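Local coordinates for protein metalloprotease stcE (Escherichia coli, PDB 4DNY) that is a secreted zinc metalloprotease and mucinase that probably cleaves O-linked glycoproteins, at residues A40-H46 and Y69-D75; L49-L54 and L76-R82; V55-N61 and V81-A87. All blocks are in the same frame, centred on the assembly; numbering follows the deposited sequence. Where two conformers were deposited one is given.

Overall arrangement
All three contacts lie in one small beta-sandwich fragment, and no metal or ligand accompanies them. Interaction 3 pairs the parallel strands 54-60 and 80-86; interaction 2 lies at the start of the same strand pair, its centre about 16 Å from that of interaction 3, and shares Val81 and Arg82 with it. Interaction 1 packs helix 43-49 on the loop after strand 67-69, with its centre about 10 Å from interaction 2 and about 17 Å from interaction 3. Ile45 joins them: its CD1 lies 3.7 Å from Ile57 CD1, and its CG2 lies 4.0 Å from Val81 CG2. Leu76 continues the packing from His46 and Pro71 into interaction 2.

Interaction 1 of 3, residues A40-H46 and Y69-D75; sequences ASGSSIH and YLPQGPD
His46 reaches across to Asp75 through a short, nearly straight hydrogen bond, NE2 to OD1 2.6 Å with an N-H...O angle of 167°. The carboxylate oxygen offers its syn lone pair and lies in the imidazole plane, although the carboxylate itself is turned 56° from the ring. The imidazole also crosses Pro71 obliquely, His46 ND1 3.7 Å from Pro71 CB, while His46 CE1 comes within 3.3 Å of Gln72 O. With CG anti to the backbone N (chi1 -155°), His46 extends from the first turn of its helix along the 69-75 loop. The preceding residue, Ile45, sets CG2 against Pro71 CD at 3.7 Å and CD1 against Leu70 CD2. Gly42, the N-cap residue, has positive phi and brings its CA to 3.3 Å from Tyr69 O, too close for a side chain on that side. Ala40 CA lies over one face of the Tyr69 ring in a CH-pi contact, and Phe94 stacks with the same tyrosine. Two waters bridge the backbones, one between Ala40 O and Leu70 O, the other from Gln72 N to Ser41 O. Trp117 NE1, on strand 116-119, donates a hydrogen bond to Pro71 O. The short His-carboxylate bond would fix the rotation of the imidazole, and the nearby carboxylate probably favours its protonated form.

Interaction 2 of 3, residues L49-L54 and L76-R82; sequences LTNNAL and LEGKMVR
Leu54 and Met80 form a parallel beta bridge, CA atoms 4.7 Å apart, in which Met80 N donates to Ala53 O at 3.1 Å with a bent N-H...O angle of 145°. Just before the bridge, the chain makes a type II turn from Leu76 to Lys79, with Gly78 at positive phi, and a water links Gly78 O to Ala53 O. The Lys79 side chain then runs back along Leu49, the two side chains running antiparallel. Its chain bends at chi2 (-63°) and is extended beyond, which carries the ammonium to two backbone carbonyls of the 49-54 loop. NZ is 2.9 Å from Leu49 O, which it meets almost along the C=O axis, and equally near Asn52 O, which it approaches from above the carbonyl plane. These two bonds join the carbonyls of Leu49 and Asn52 through one ammonium. At the base of the lysine, the methyls of Leu49 sit against Lys79 CB, and Leu49 CD1 presses on Leu76 CD2 at 3.5 Å, a tighter than usual methyl contact; the two leucine side chains cross at about a right angle. Leu49 CD2 faces Met80 O. On the other side of the strand pair, Leu54 CD1 rests on Met80 CB at 3.8 Å and also lies over one face of the Arg82 guanidinium, whose NH1 is held by Glu56. The contact lies at the start of the parallel pair: Leu54 bonds through its backbone to strand 25-28, Met80 packs on Leu109 and Lys111 of strand 107-113, and Leu49 leads from helix 43-49 onto Val55.

Interaction 3 of 3, residues V55-N61 and V81-A87; sequences VEIHTAN and VRFVSSA
Glu56 is gripped at both carboxylate oxygens: OE2 accepts from His58 NE2 at 2.6 Å, and OE1 forms a salt bridge with Arg82 NH1 at 2.7 Å. They sit on one face of the parallel strands 54-60 and 80-86 of the beta-sandwich; the axes of segments 55-60 and 81-86 diverge by 13°. OE2 receives the histidine on its anti lone pair, in the imidazole plane with an angle of 171°. The arginine meets OE1 on the anti side, out of the carboxylate plane, which is turned 86° from the guanidinium; Lys25 is a second cation at OE1. Held by two cations and a histidine, Glu56 is probably ionised. Its chain stands extended, while the His58 ring lies beside Val84, its CD2 3.8 Å from Val84 CB. The backbone ladder is sound from Val55 to Val84, with Ile57 N donating to Arg82 O at 2.8 Å, and weakens at Thr59 N to Val84 O. On the opposite face, Ile57 CD1 comes 3.5 Å from Phe83 CE1, the two side chains running alongside each other, with Ile45 of helix 43-49 against Ile57. Toward the strand ends, Ser85 OG accepts from Ala87 N in an ST turn, and Ser86 N, 2.8 Å from Thr59 O, comes from above the carbonyl plane.

Interaction 1 of 3, residues A40-H46 and Y69-D75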
loop_
_atom_site.group_PDB
_atom_site.type_symbol
_atom_site.label_atom_id
_atom_site.label_comp_id
_atom_site.label_asym_id
_atom_site.label_seq_id
_atom_site.Cartn_x
_atom_site.Cartn_y
_atom_site.Cartn_z
ATOM N N ALA A 40 -1.354 0.783 -12.874
ATOM C CA ALA A 40 -2.350 -0.259 -12.676
ATOM C C ALA A 40 -1.766 -1.542 -12.128
ATOM O O ALA A 40 -2.460 -2.343 -11.502
ATOM C CB ALA A 40 -3.060 -0.563 -14.040
ATOM N N SER A 41 -0.508 -1.750 -12.389
ATOM C CA SER A 41 0.184 -2.951 -11.937
ATOM C C SER A 41 0.842 -2.796 -10.594
ATOM O O SER A 41 1.393 -3.710 -10.090
ATOM C CB SER A 41 1.344 -3.256 -12.857
ATOM O OG SER A 41 0.884 -3.465 -14.130
ATOM N N GLY A 42 0.777 -1.596 -10.031
ATOM C CA GLY A 42 1.465 -1.333 -8.769
ATOM C C GLY A 42 2.952 -1.568 -8.871
ATOM O O GLY A 42 3.580 -2.088 -7.961
ATOM N N SER A 43 3.540 -1.246 -10.027
ATOM C CA SER A 43 4.926 -1.639 -10.281
ATOM C C SER A 43 5.946 -1.087 -9.280
ATOM O O SER A 43 6.862 -1.780 -8.895
ATOM C CB SER A 43 5.329 -1.258 -11.723
ATOM O OG SER A 43 4.517 -1.989 -12.619
ATOM N N SER A 44 5.791 0.170 -8.832
ATOM C CA SER A 44 6.785 0.744 -7.935
ATOM C C SER A 44 6.709 0.141 -6.566
ATOM O O SER A 44 7.719 -0.107 -5.962
ATOM C CB SER A 44 6.704 2.305 -7.845
ATOM O OG SER A 44 5.510 2.730 -7.266
ATOM N N ILE A 45 5.493 -0.125 -6.085
ATOM C CA ILE A 45 5.324 -0.818 -4.792
ATOM C C ILE A 45 5.966 -2.188 -4.910
ATOM O O ILE A 45 6.703 -2.622 -4.031
ATOM C CB ILE A 45 3.818 -0.959 -4.424
ATOM C CG1 ILE A 45 3.175 0.432 -4.100
ATOM C CG2 ILE A 45 3.663 -1.896 -3.179
ATOM C CD1 ILE A 45 1.721 0.340 -3.729
ATOM N N HIS A 46 5.708 -2.882 -6.045
ATOM C CA HIS A 46 6.258 -4.203 -6.267
ATOM C C HIS A 46 7.808 -4.179 -6.180
ATOM O O HIS A 46 8.429 -5.001 -5.508
ATOM C CB HIS A 46 5.805 -4.699 -7.656
ATOM C CG HIS A 46 5.767 -6.182 -7.798
ATOM N ND1 HIS A 46 4.920 -6.812 -8.701
ATOM C CD2 HIS A 46 6.423 -7.166 -7.134
ATOM C CE1 HIS A 46 5.066 -8.128 -8.577
ATOM N NE2 HIS A 46 5.990 -8.368 -7.659
ATOM N N TYR A 69 -2.922 1.309 -6.809
ATOM C CA TYR A 69 -3.113 -0.109 -7.066
ATOM C C TYR A 69 -2.074 -0.960 -6.351
ATOM O O TYR A 69 -0.865 -0.754 -6.535
ATOM C CB TYR A 69 -3.020 -0.387 -8.567
ATOM C CG TYR A 69 -4.154 0.258 -9.355
ATOM C CD1 TYR A 69 -5.322 -0.413 -9.605
ATOM C CD2 TYR A 69 -4.026 1.579 -9.816
ATOM C CE1 TYR A 69 -6.334 0.176 -10.357
ATOM C CE2 TYR A 69 -5.044 2.177 -10.552
ATOM C CZ TYR A 69 -6.207 1.454 -10.782
ATOM O OH TYR A 69 -7.244 2.043 -11.515
ATOM N N LEU A 70 -2.518 -1.948 -5.565
ATOM C CA LEU A 70 -1.555 -2.872 -5.003
ATOM C C LEU A 70 -1.164 -3.934 -6.064
ATOM O O LEU A 70 -2.001 -4.375 -6.816
ATOM C CB LEU A 70 -2.141 -3.510 -3.739
ATOM C CG LEU A 70 -2.481 -2.597 -2.577
ATOM C CD1 LEU A 70 -2.664 -3.460 -1.303
ATOM C CD2 LEU A 70 -1.358 -1.585 -2.279
ATOM N N PRO A 71 0.124 -4.274 -6.137
ATOM C CA PRO A 71 0.573 -5.262 -7.134
ATOM C C PRO A 71 0.134 -6.689 -6.819
ATOM O O PRO A 71 -0.222 -7.004 -5.667
ATOM C CB PRO A 71 2.070 -5.109 -7.072
ATOM C CG PRO A 71 2.373 -4.707 -5.606
ATOM C CD PRO A 71 1.228 -3.819 -5.266
ATOM N N GLN A 72 0.220 -7.583 -7.821
ATOM C CA GLN A 72 0.017 -8.990 -7.626
ATOM C C GLN A 72 1.265 -9.723 -8.090
ATOM O O GLN A 72 1.949 -9.267 -8.990
ATOM C CB GLN A 72 -1.177 -9.490 -8.437
ATOM C CG GLN A 72 -2.515 -8.932 -8.024
ATOM C CD GLN A 72 -3.035 -9.524 -6.713
ATOM O OE1 GLN A 72 -2.877 -10.718 -6.464
ATOM N NE2 GLN A 72 -3.740 -8.720 -5.950
ATOM N N GLY A 73 1.538 -10.875 -7.481
ATOM C CA GLY A 73 2.628 -11.733 -7.931
ATOM C C GLY A 73 3.173 -12.572 -6.827
ATOM O O GLY A 73 3.046 -12.256 -5.633
ATOM N N PRO A 74 3.847 -13.644 -7.209
ATOM C CA PRO A 74 4.348 -14.604 -6.268
ATOM C C PRO A 74 5.323 -14.046 -5.221
ATOM O O PRO A 74 5.238 -14.418 -4.034
ATOM C CB PRO A 74 5.063 -15.634 -7.171
ATOM C CG PRO A 74 4.529 -15.452 -8.502
ATOM C CD PRO A 74 4.042 -14.055 -8.623
ATOM N N ASP A 75 6.216 -13.151 -5.641
ATOM C CA ASP A 75 7.255 -12.655 -4.778
ATOM C C ASP A 75 6.762 -11.717 -3.676
ATOM O O ASP A 75 7.560 -11.251 -2.853
ATOM C CB ASP A 75 8.383 -11.999 -5.598
ATOM C CG ASP A 75 7.917 -10.831 -6.450
ATOM O OD1 ASP A 75 6.707 -10.609 -6.642
ATOM O OD2 ASP A 75 8.819 -10.139 -6.952
HETATM O O HOH W 1 -2.006 -4.492 -9.638
HETATM O O HOH W 2 0.610 -6.475 -10.438
#

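Interaction 2 of 3, residues L49-L54 and L76-R82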
loop_
_atom_site.group_PDB
_atom_site.type_symbol
_atom_site.label_atom_id
_atom_site.label_comp_id
_atom_site.label_asym_id
_atom_site.label_seq_id
_atom_site.Cartn_x
_atom_site.Cartn_y
_atom_site.Cartn_z
ATOM N N LEU A 49 9.108 -3.699 -2.669
ATOM C CA LEU A 49 8.915 -4.875 -1.853
ATOM C C LEU A 49 9.894 -6.010 -2.117
ATOM O O LEU A 49 9.990 -6.951 -1.348
ATOM C CB LEU A 49 7.461 -5.378 -1.969
ATOM C CG LEU A 49 6.369 -4.526 -1.276
ATOM C CD1 LEU A 49 4.977 -5.046 -1.566
ATOM C CD2 LEU A 49 6.653 -4.489 0.261
ATOM N N THR A 50 10.652 -5.897 -3.206
ATOM C CA THR A 50 11.663 -6.925 -3.464
ATOM C C THR A 50 12.769 -6.884 -2.408
ATOM O O THR A 50 13.373 -7.924 -2.106
ATOM C CB THR A 50 12.212 -6.845 -4.925
ATOM O OG1 THR A 50 12.818 -5.595 -5.129
ATOM C CG2 THR A 50 11.097 -7.027 -5.923
ATOM N N ASN A 51 13.066 -5.700 -1.888
ATOM C CA ASN A 51 14.121 -5.540 -0.851
ATOM C C ASN A 51 13.638 -5.070 0.522
ATOM O O ASN A 51 14.460 -4.795 1.419
ATOM C CB ASN A 51 15.225 -4.612 -1.366
ATOM C CG ASN A 51 15.948 -5.200 -2.564
ATOM O OD1 ASN A 51 15.962 -4.573 -3.618
ATOM N ND2 ASN A 51 16.506 -6.418 -2.422
ATOM N N ASN A 52 12.311 -4.972 0.690
ATOM C CA ASN A 52 11.694 -4.547 1.939
ATOM C C ASN A 52 10.527 -5.413 2.328
ATOM O O ASN A 52 9.753 -5.816 1.458
ATOM C CB ASN A 52 11.189 -3.102 1.807
ATOM C CG ASN A 52 12.341 -2.107 1.647
ATOM O OD1 ASN A 52 12.934 -1.707 2.636
ATOM N ND2 ASN A 52 12.657 -1.716 0.415
ATOM N N ALA A 53 10.371 -5.617 3.629
ATOM C CA ALA A 53 9.237 -6.361 4.198
ATOM C C ALA A 53 7.956 -5.562 4.200
ATOM O O ALA A 53 6.852 -6.106 4.169
ATOM C CB ALA A 53 9.554 -6.741 5.640
ATOM N N LEU A 54 8.085 -4.248 4.265
ATOM C CA LEU A 54 6.954 -3.320 4.324
ATOM C C LEU A 54 7.213 -2.066 3.542
ATOM O O LEU A 54 8.328 -1.477 3.608
ATOM C CB LEU A 54 6.639 -3.023 5.788
ATOM C CG LEU A 54 5.276 -2.242 6.014
ATOM C CD1 LEU A 54 4.572 -2.747 7.255
ATOM C CD2 LEU A 54 5.633 -0.831 6.064
ATOM N N LEU A 76 5.449 -11.469 -3.654
ATOM C CA LEU A 76 4.828 -10.589 -2.614
ATOM C C LEU A 76 4.410 -11.360 -1.354
ATOM O O LEU A 76 3.890 -10.789 -0.402
ATOM C CB LEU A 76 3.609 -9.884 -3.205
ATOM C CG LEU A 76 3.834 -8.859 -4.332
ATOM C CD1 LEU A 76 2.546 -8.466 -4.998
ATOM C CD2 LEU A 76 4.636 -7.637 -3.861
ATOM N N GLU A 77 4.634 -12.653 -1.330
ATOM C CA GLU A 77 4.248 -13.480 -0.215
ATOM C C GLU A 77 4.755 -12.937 1.122
ATOM O O GLU A 77 5.961 -12.738 1.317
ATOM C CB GLU A 77 4.752 -14.889 -0.442
ATOM C CG GLU A 77 4.100 -15.920 0.304
ATOM C CD GLU A 77 2.579 -15.995 0.138
ATOM O OE1 GLU A 77 1.995 -15.643 -0.955
ATOM O OE2 GLU A 77 2.049 -16.313 1.164
ATOM N N GLY A 78 3.815 -12.704 2.032
ATOM C CA GLY A 78 4.087 -12.187 3.370
ATOM C C GLY A 78 4.421 -10.706 3.454
ATOM O O GLY A 78 4.662 -10.181 4.569
ATOM N N LYS A 79 4.465 -10.040 2.324
ATOM C CA LYS A 79 4.780 -8.620 2.287
ATOM C C LYS A 79 3.601 -7.793 2.788
ATOM O O LYS A 79 2.451 -8.178 2.695
ATOM C CB LYS A 79 5.150 -8.182 0.859
ATOM C CG LYS A 79 6.370 -8.861 0.315
ATOM C CD LYS A 79 7.617 -8.553 1.105
ATOM C CE LYS A 79 8.886 -9.201 0.508
ATOM N NZ LYS A 79 10.133 -8.645 0.982
ATOM N N MET A 80 3.916 -6.549 3.224
ATOM C CA MET A 80 2.911 -5.645 3.806
ATOM C C MET A 80 2.982 -4.254 3.204
ATOM O O MET A 80 4.048 -3.794 2.807
ATOM C CB MET A 80 3.031 -5.607 5.333
ATOM C CG MET A 80 2.693 -6.914 5.952
ATOM S SD MET A 80 2.969 -6.915 7.739
ATOM C CE MET A 80 1.829 -5.630 8.378
ATOM N N VAL A 81 1.838 -3.589 3.189
ATOM C CA VAL A 81 1.744 -2.188 2.751
ATOM C C VAL A 81 0.895 -1.423 3.750
ATOM O O VAL A 81 -0.224 -1.848 4.067
ATOM C CB VAL A 81 1.138 -2.027 1.315
ATOM C CG1 VAL A 81 1.113 -0.546 0.916
ATOM C CG2 VAL A 81 2.006 -2.834 0.332
ATOM N N ARG A 82 1.417 -0.316 4.238
ATOM C CA ARG A 82 0.689 0.587 5.128
ATOM C C ARG A 82 0.447 1.899 4.420
ATOM O O ARG A 82 1.315 2.386 3.684
ATOM C CB ARG A 82 1.495 0.837 6.430
ATOM C CG ARG A 82 0.719 1.701 7.415
ATOM C CD ARG A 82 1.462 1.901 8.693
ATOM N NE ARG A 82 1.611 0.636 9.450
ATOM C CZ ARG A 82 2.757 0.093 9.814
ATOM N NH1 ARG A 82 3.922 0.688 9.459
ATOM N NH2 ARG A 82 2.821 -1.027 10.549
HETATM O O HOH W 3 6.416 -8.410 5.716
#

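Interaction 3 of 3, residues V55-N61 and V81-A87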
loop_
_atom_site.group_PDB
_atom_site.type_symbol
_atom_site.label_atom_id
_atom_site.label_comp_id
_atom_site.label_asym_id
_atom_site.label_seq_id
_atom_site.Cartn_x
_atom_site.Cartn_y
_atom_site.Cartn_z
ATOM N N VAL A 55 6.187 -1.612 2.808
ATOM C CA VAL A 55 6.191 -0.279 2.171
ATOM C C VAL A 55 5.143 0.534 2.893
ATOM O O VAL A 55 3.988 0.066 3.048
ATOM C CB VAL A 55 5.878 -0.352 0.685
ATOM C CG1 VAL A 55 5.512 1.038 0.111
ATOM C CG2 VAL A 55 7.076 -0.971 -0.123
ATOM N N GLU A 56 5.481 1.755 3.306
ATOM C CA GLU A 56 4.557 2.648 4.028
ATOM C C GLU A 56 4.435 3.929 3.187
ATOM O O GLU A 56 5.443 4.623 2.975
ATOM C CB GLU A 56 5.067 2.964 5.437
ATOM C CG GLU A 56 4.152 3.942 6.159
ATOM C CD GLU A 56 4.436 4.042 7.670
ATOM O OE1 GLU A 56 4.748 3.034 8.321
ATOM O OE2 GLU A 56 4.322 5.118 8.186
ATOM N N ILE A 57 3.224 4.200 2.735
ATOM C CA ILE A 57 2.942 5.312 1.846
ATOM C C ILE A 57 2.263 6.409 2.595
ATOM O O ILE A 57 1.268 6.185 3.298
ATOM C CB ILE A 57 2.025 4.823 0.712
ATOM C CG1 ILE A 57 2.779 3.850 -0.182
ATOM C CG2 ILE A 57 1.415 6.026 -0.115
ATOM C CD1 ILE A 57 1.855 2.976 -1.111
ATOM N N HIS A 58 2.834 7.609 2.491
ATOM C CA HIS A 58 2.254 8.808 3.146
ATOM C C HIS A 58 1.781 9.767 2.078
ATOM O O HIS A 58 2.595 10.395 1.399
ATOM C CB HIS A 58 3.319 9.522 3.950
ATOM C CG HIS A 58 3.786 8.774 5.145
ATOM N ND1 HIS A 58 4.871 9.212 5.892
ATOM C CD2 HIS A 58 3.457 7.545 5.620
ATOM C CE1 HIS A 58 5.058 8.336 6.874
ATOM N NE2 HIS A 58 4.228 7.305 6.731
ATOM N N THR A 59 0.450 9.866 1.879
ATOM C CA THR A 59 -0.109 10.907 1.019
ATOM C C THR A 59 -0.333 12.159 1.872
ATOM O O THR A 59 -0.563 12.048 3.099
ATOM C CB THR A 59 -1.378 10.450 0.354
ATOM O OG1 THR A 59 -2.243 9.911 1.341
ATOM C CG2 THR A 59 -1.097 9.387 -0.765
ATOM N N ALA A 60 -0.286 13.315 1.256
ATOM C CA ALA A 60 -0.453 14.585 1.968
ATOM C C ALA A 60 -0.977 15.602 1.016
ATOM O O ALA A 60 -1.036 15.366 -0.198
ATOM C CB ALA A 60 0.921 15.028 2.577
ATOM N N ASN A 61 -1.373 16.787 1.546
ATOM C CA ASN A 61 -1.734 17.875 0.667
ATOM C C ASN A 61 -0.525 18.222 -0.233
ATOM O O ASN A 61 0.610 18.320 0.224
ATOM C CB ASN A 61 -2.193 19.062 1.476
ATOM C CG ASN A 61 -3.560 18.856 2.140
ATOM O OD1 ASN A 61 -4.370 18.054 1.630
ATOM N ND2 ASN A 61 -3.816 19.571 3.222
ATOM N N VAL A 81 1.838 -3.589 3.189
ATOM C CA VAL A 81 1.744 -2.188 2.751
ATOM C C VAL A 81 0.895 -1.423 3.750
ATOM O O VAL A 81 -0.224 -1.848 4.067
ATOM C CB VAL A 81 1.138 -2.027 1.315
ATOM C CG1 VAL A 81 1.113 -0.546 0.916
ATOM C CG2 VAL A 81 2.006 -2.834 0.332
ATOM N N ARG A 82 1.417 -0.316 4.238
ATOM C CA ARG A 82 0.689 0.587 5.128
ATOM C C ARG A 82 0.447 1.899 4.420
ATOM O O ARG A 82 1.315 2.386 3.684
ATOM C CB ARG A 82 1.495 0.837 6.430
ATOM C CG ARG A 82 0.719 1.701 7.415
ATOM C CD ARG A 82 1.462 1.901 8.693
ATOM N NE ARG A 82 1.611 0.636 9.450
ATOM C CZ ARG A 82 2.757 0.093 9.814
ATOM N NH1 ARG A 82 3.922 0.688 9.459
ATOM N NH2 ARG A 82 2.821 -1.027 10.549
ATOM N N PHE A 83 -0.738 2.472 4.591
ATOM C CA PHE A 83 -1.081 3.835 4.082
ATOM C C PHE A 83 -1.376 4.729 5.249
ATOM O O PHE A 83 -2.092 4.320 6.161
ATOM C CB PHE A 83 -2.319 3.804 3.198
ATOM C CG PHE A 83 -2.096 3.122 1.894
ATOM C CD1 PHE A 83 -1.770 3.841 0.778
ATOM C CD2 PHE A 83 -2.231 1.731 1.775
ATOM C CE1 PHE A 83 -1.540 3.195 -0.433
ATOM C CE2 PHE A 83 -2.042 1.098 0.553
ATOM C CZ PHE A 83 -1.687 1.834 -0.531
ATOM N N VAL A 84 -0.844 5.951 5.201
ATOM C CA VAL A 84 -1.206 7.015 6.114
ATOM C C VAL A 84 -1.529 8.266 5.350
ATOM O O VAL A 84 -0.653 8.800 4.657
ATOM C CB VAL A 84 -0.055 7.301 7.157
ATOM C CG1 VAL A 84 -0.515 8.381 8.153
ATOM C CG2 VAL A 84 0.394 6.018 7.819
ATOM N N SER A 85 -2.791 8.690 5.382
ATOM C CA SER A 85 -3.218 9.864 4.616
ATOM C C SER A 85 -3.274 11.118 5.491
ATOM O O SER A 85 -3.981 11.167 6.502
ATOM C CB SER A 85 -4.593 9.665 4.032
ATOM O OG SER A 85 -5.029 10.918 3.511
ATOM N N SER A 86 -2.590 12.155 5.030
ATOM C CA SER A 86 -2.805 13.508 5.581
ATOM C C SER A 86 -3.289 14.418 4.446
ATOM O O SER A 86 -3.172 15.642 4.510
ATOM C CB SER A 86 -1.544 14.042 6.308
ATOM O OG SER A 86 -0.430 14.036 5.458
ATOM N N ALA A 87 -3.852 13.808 3.393
ATOM C CA ALA A 87 -4.351 14.541 2.207
ATOM C C ALA A 87 -5.861 14.767 2.349
ATOM O O ALA A 87 -6.596 13.812 2.587
ATOM C CB ALA A 87 -4.091 13.757 0.942
HETATM O O HOH W 4 -0.748 17.495 4.320
#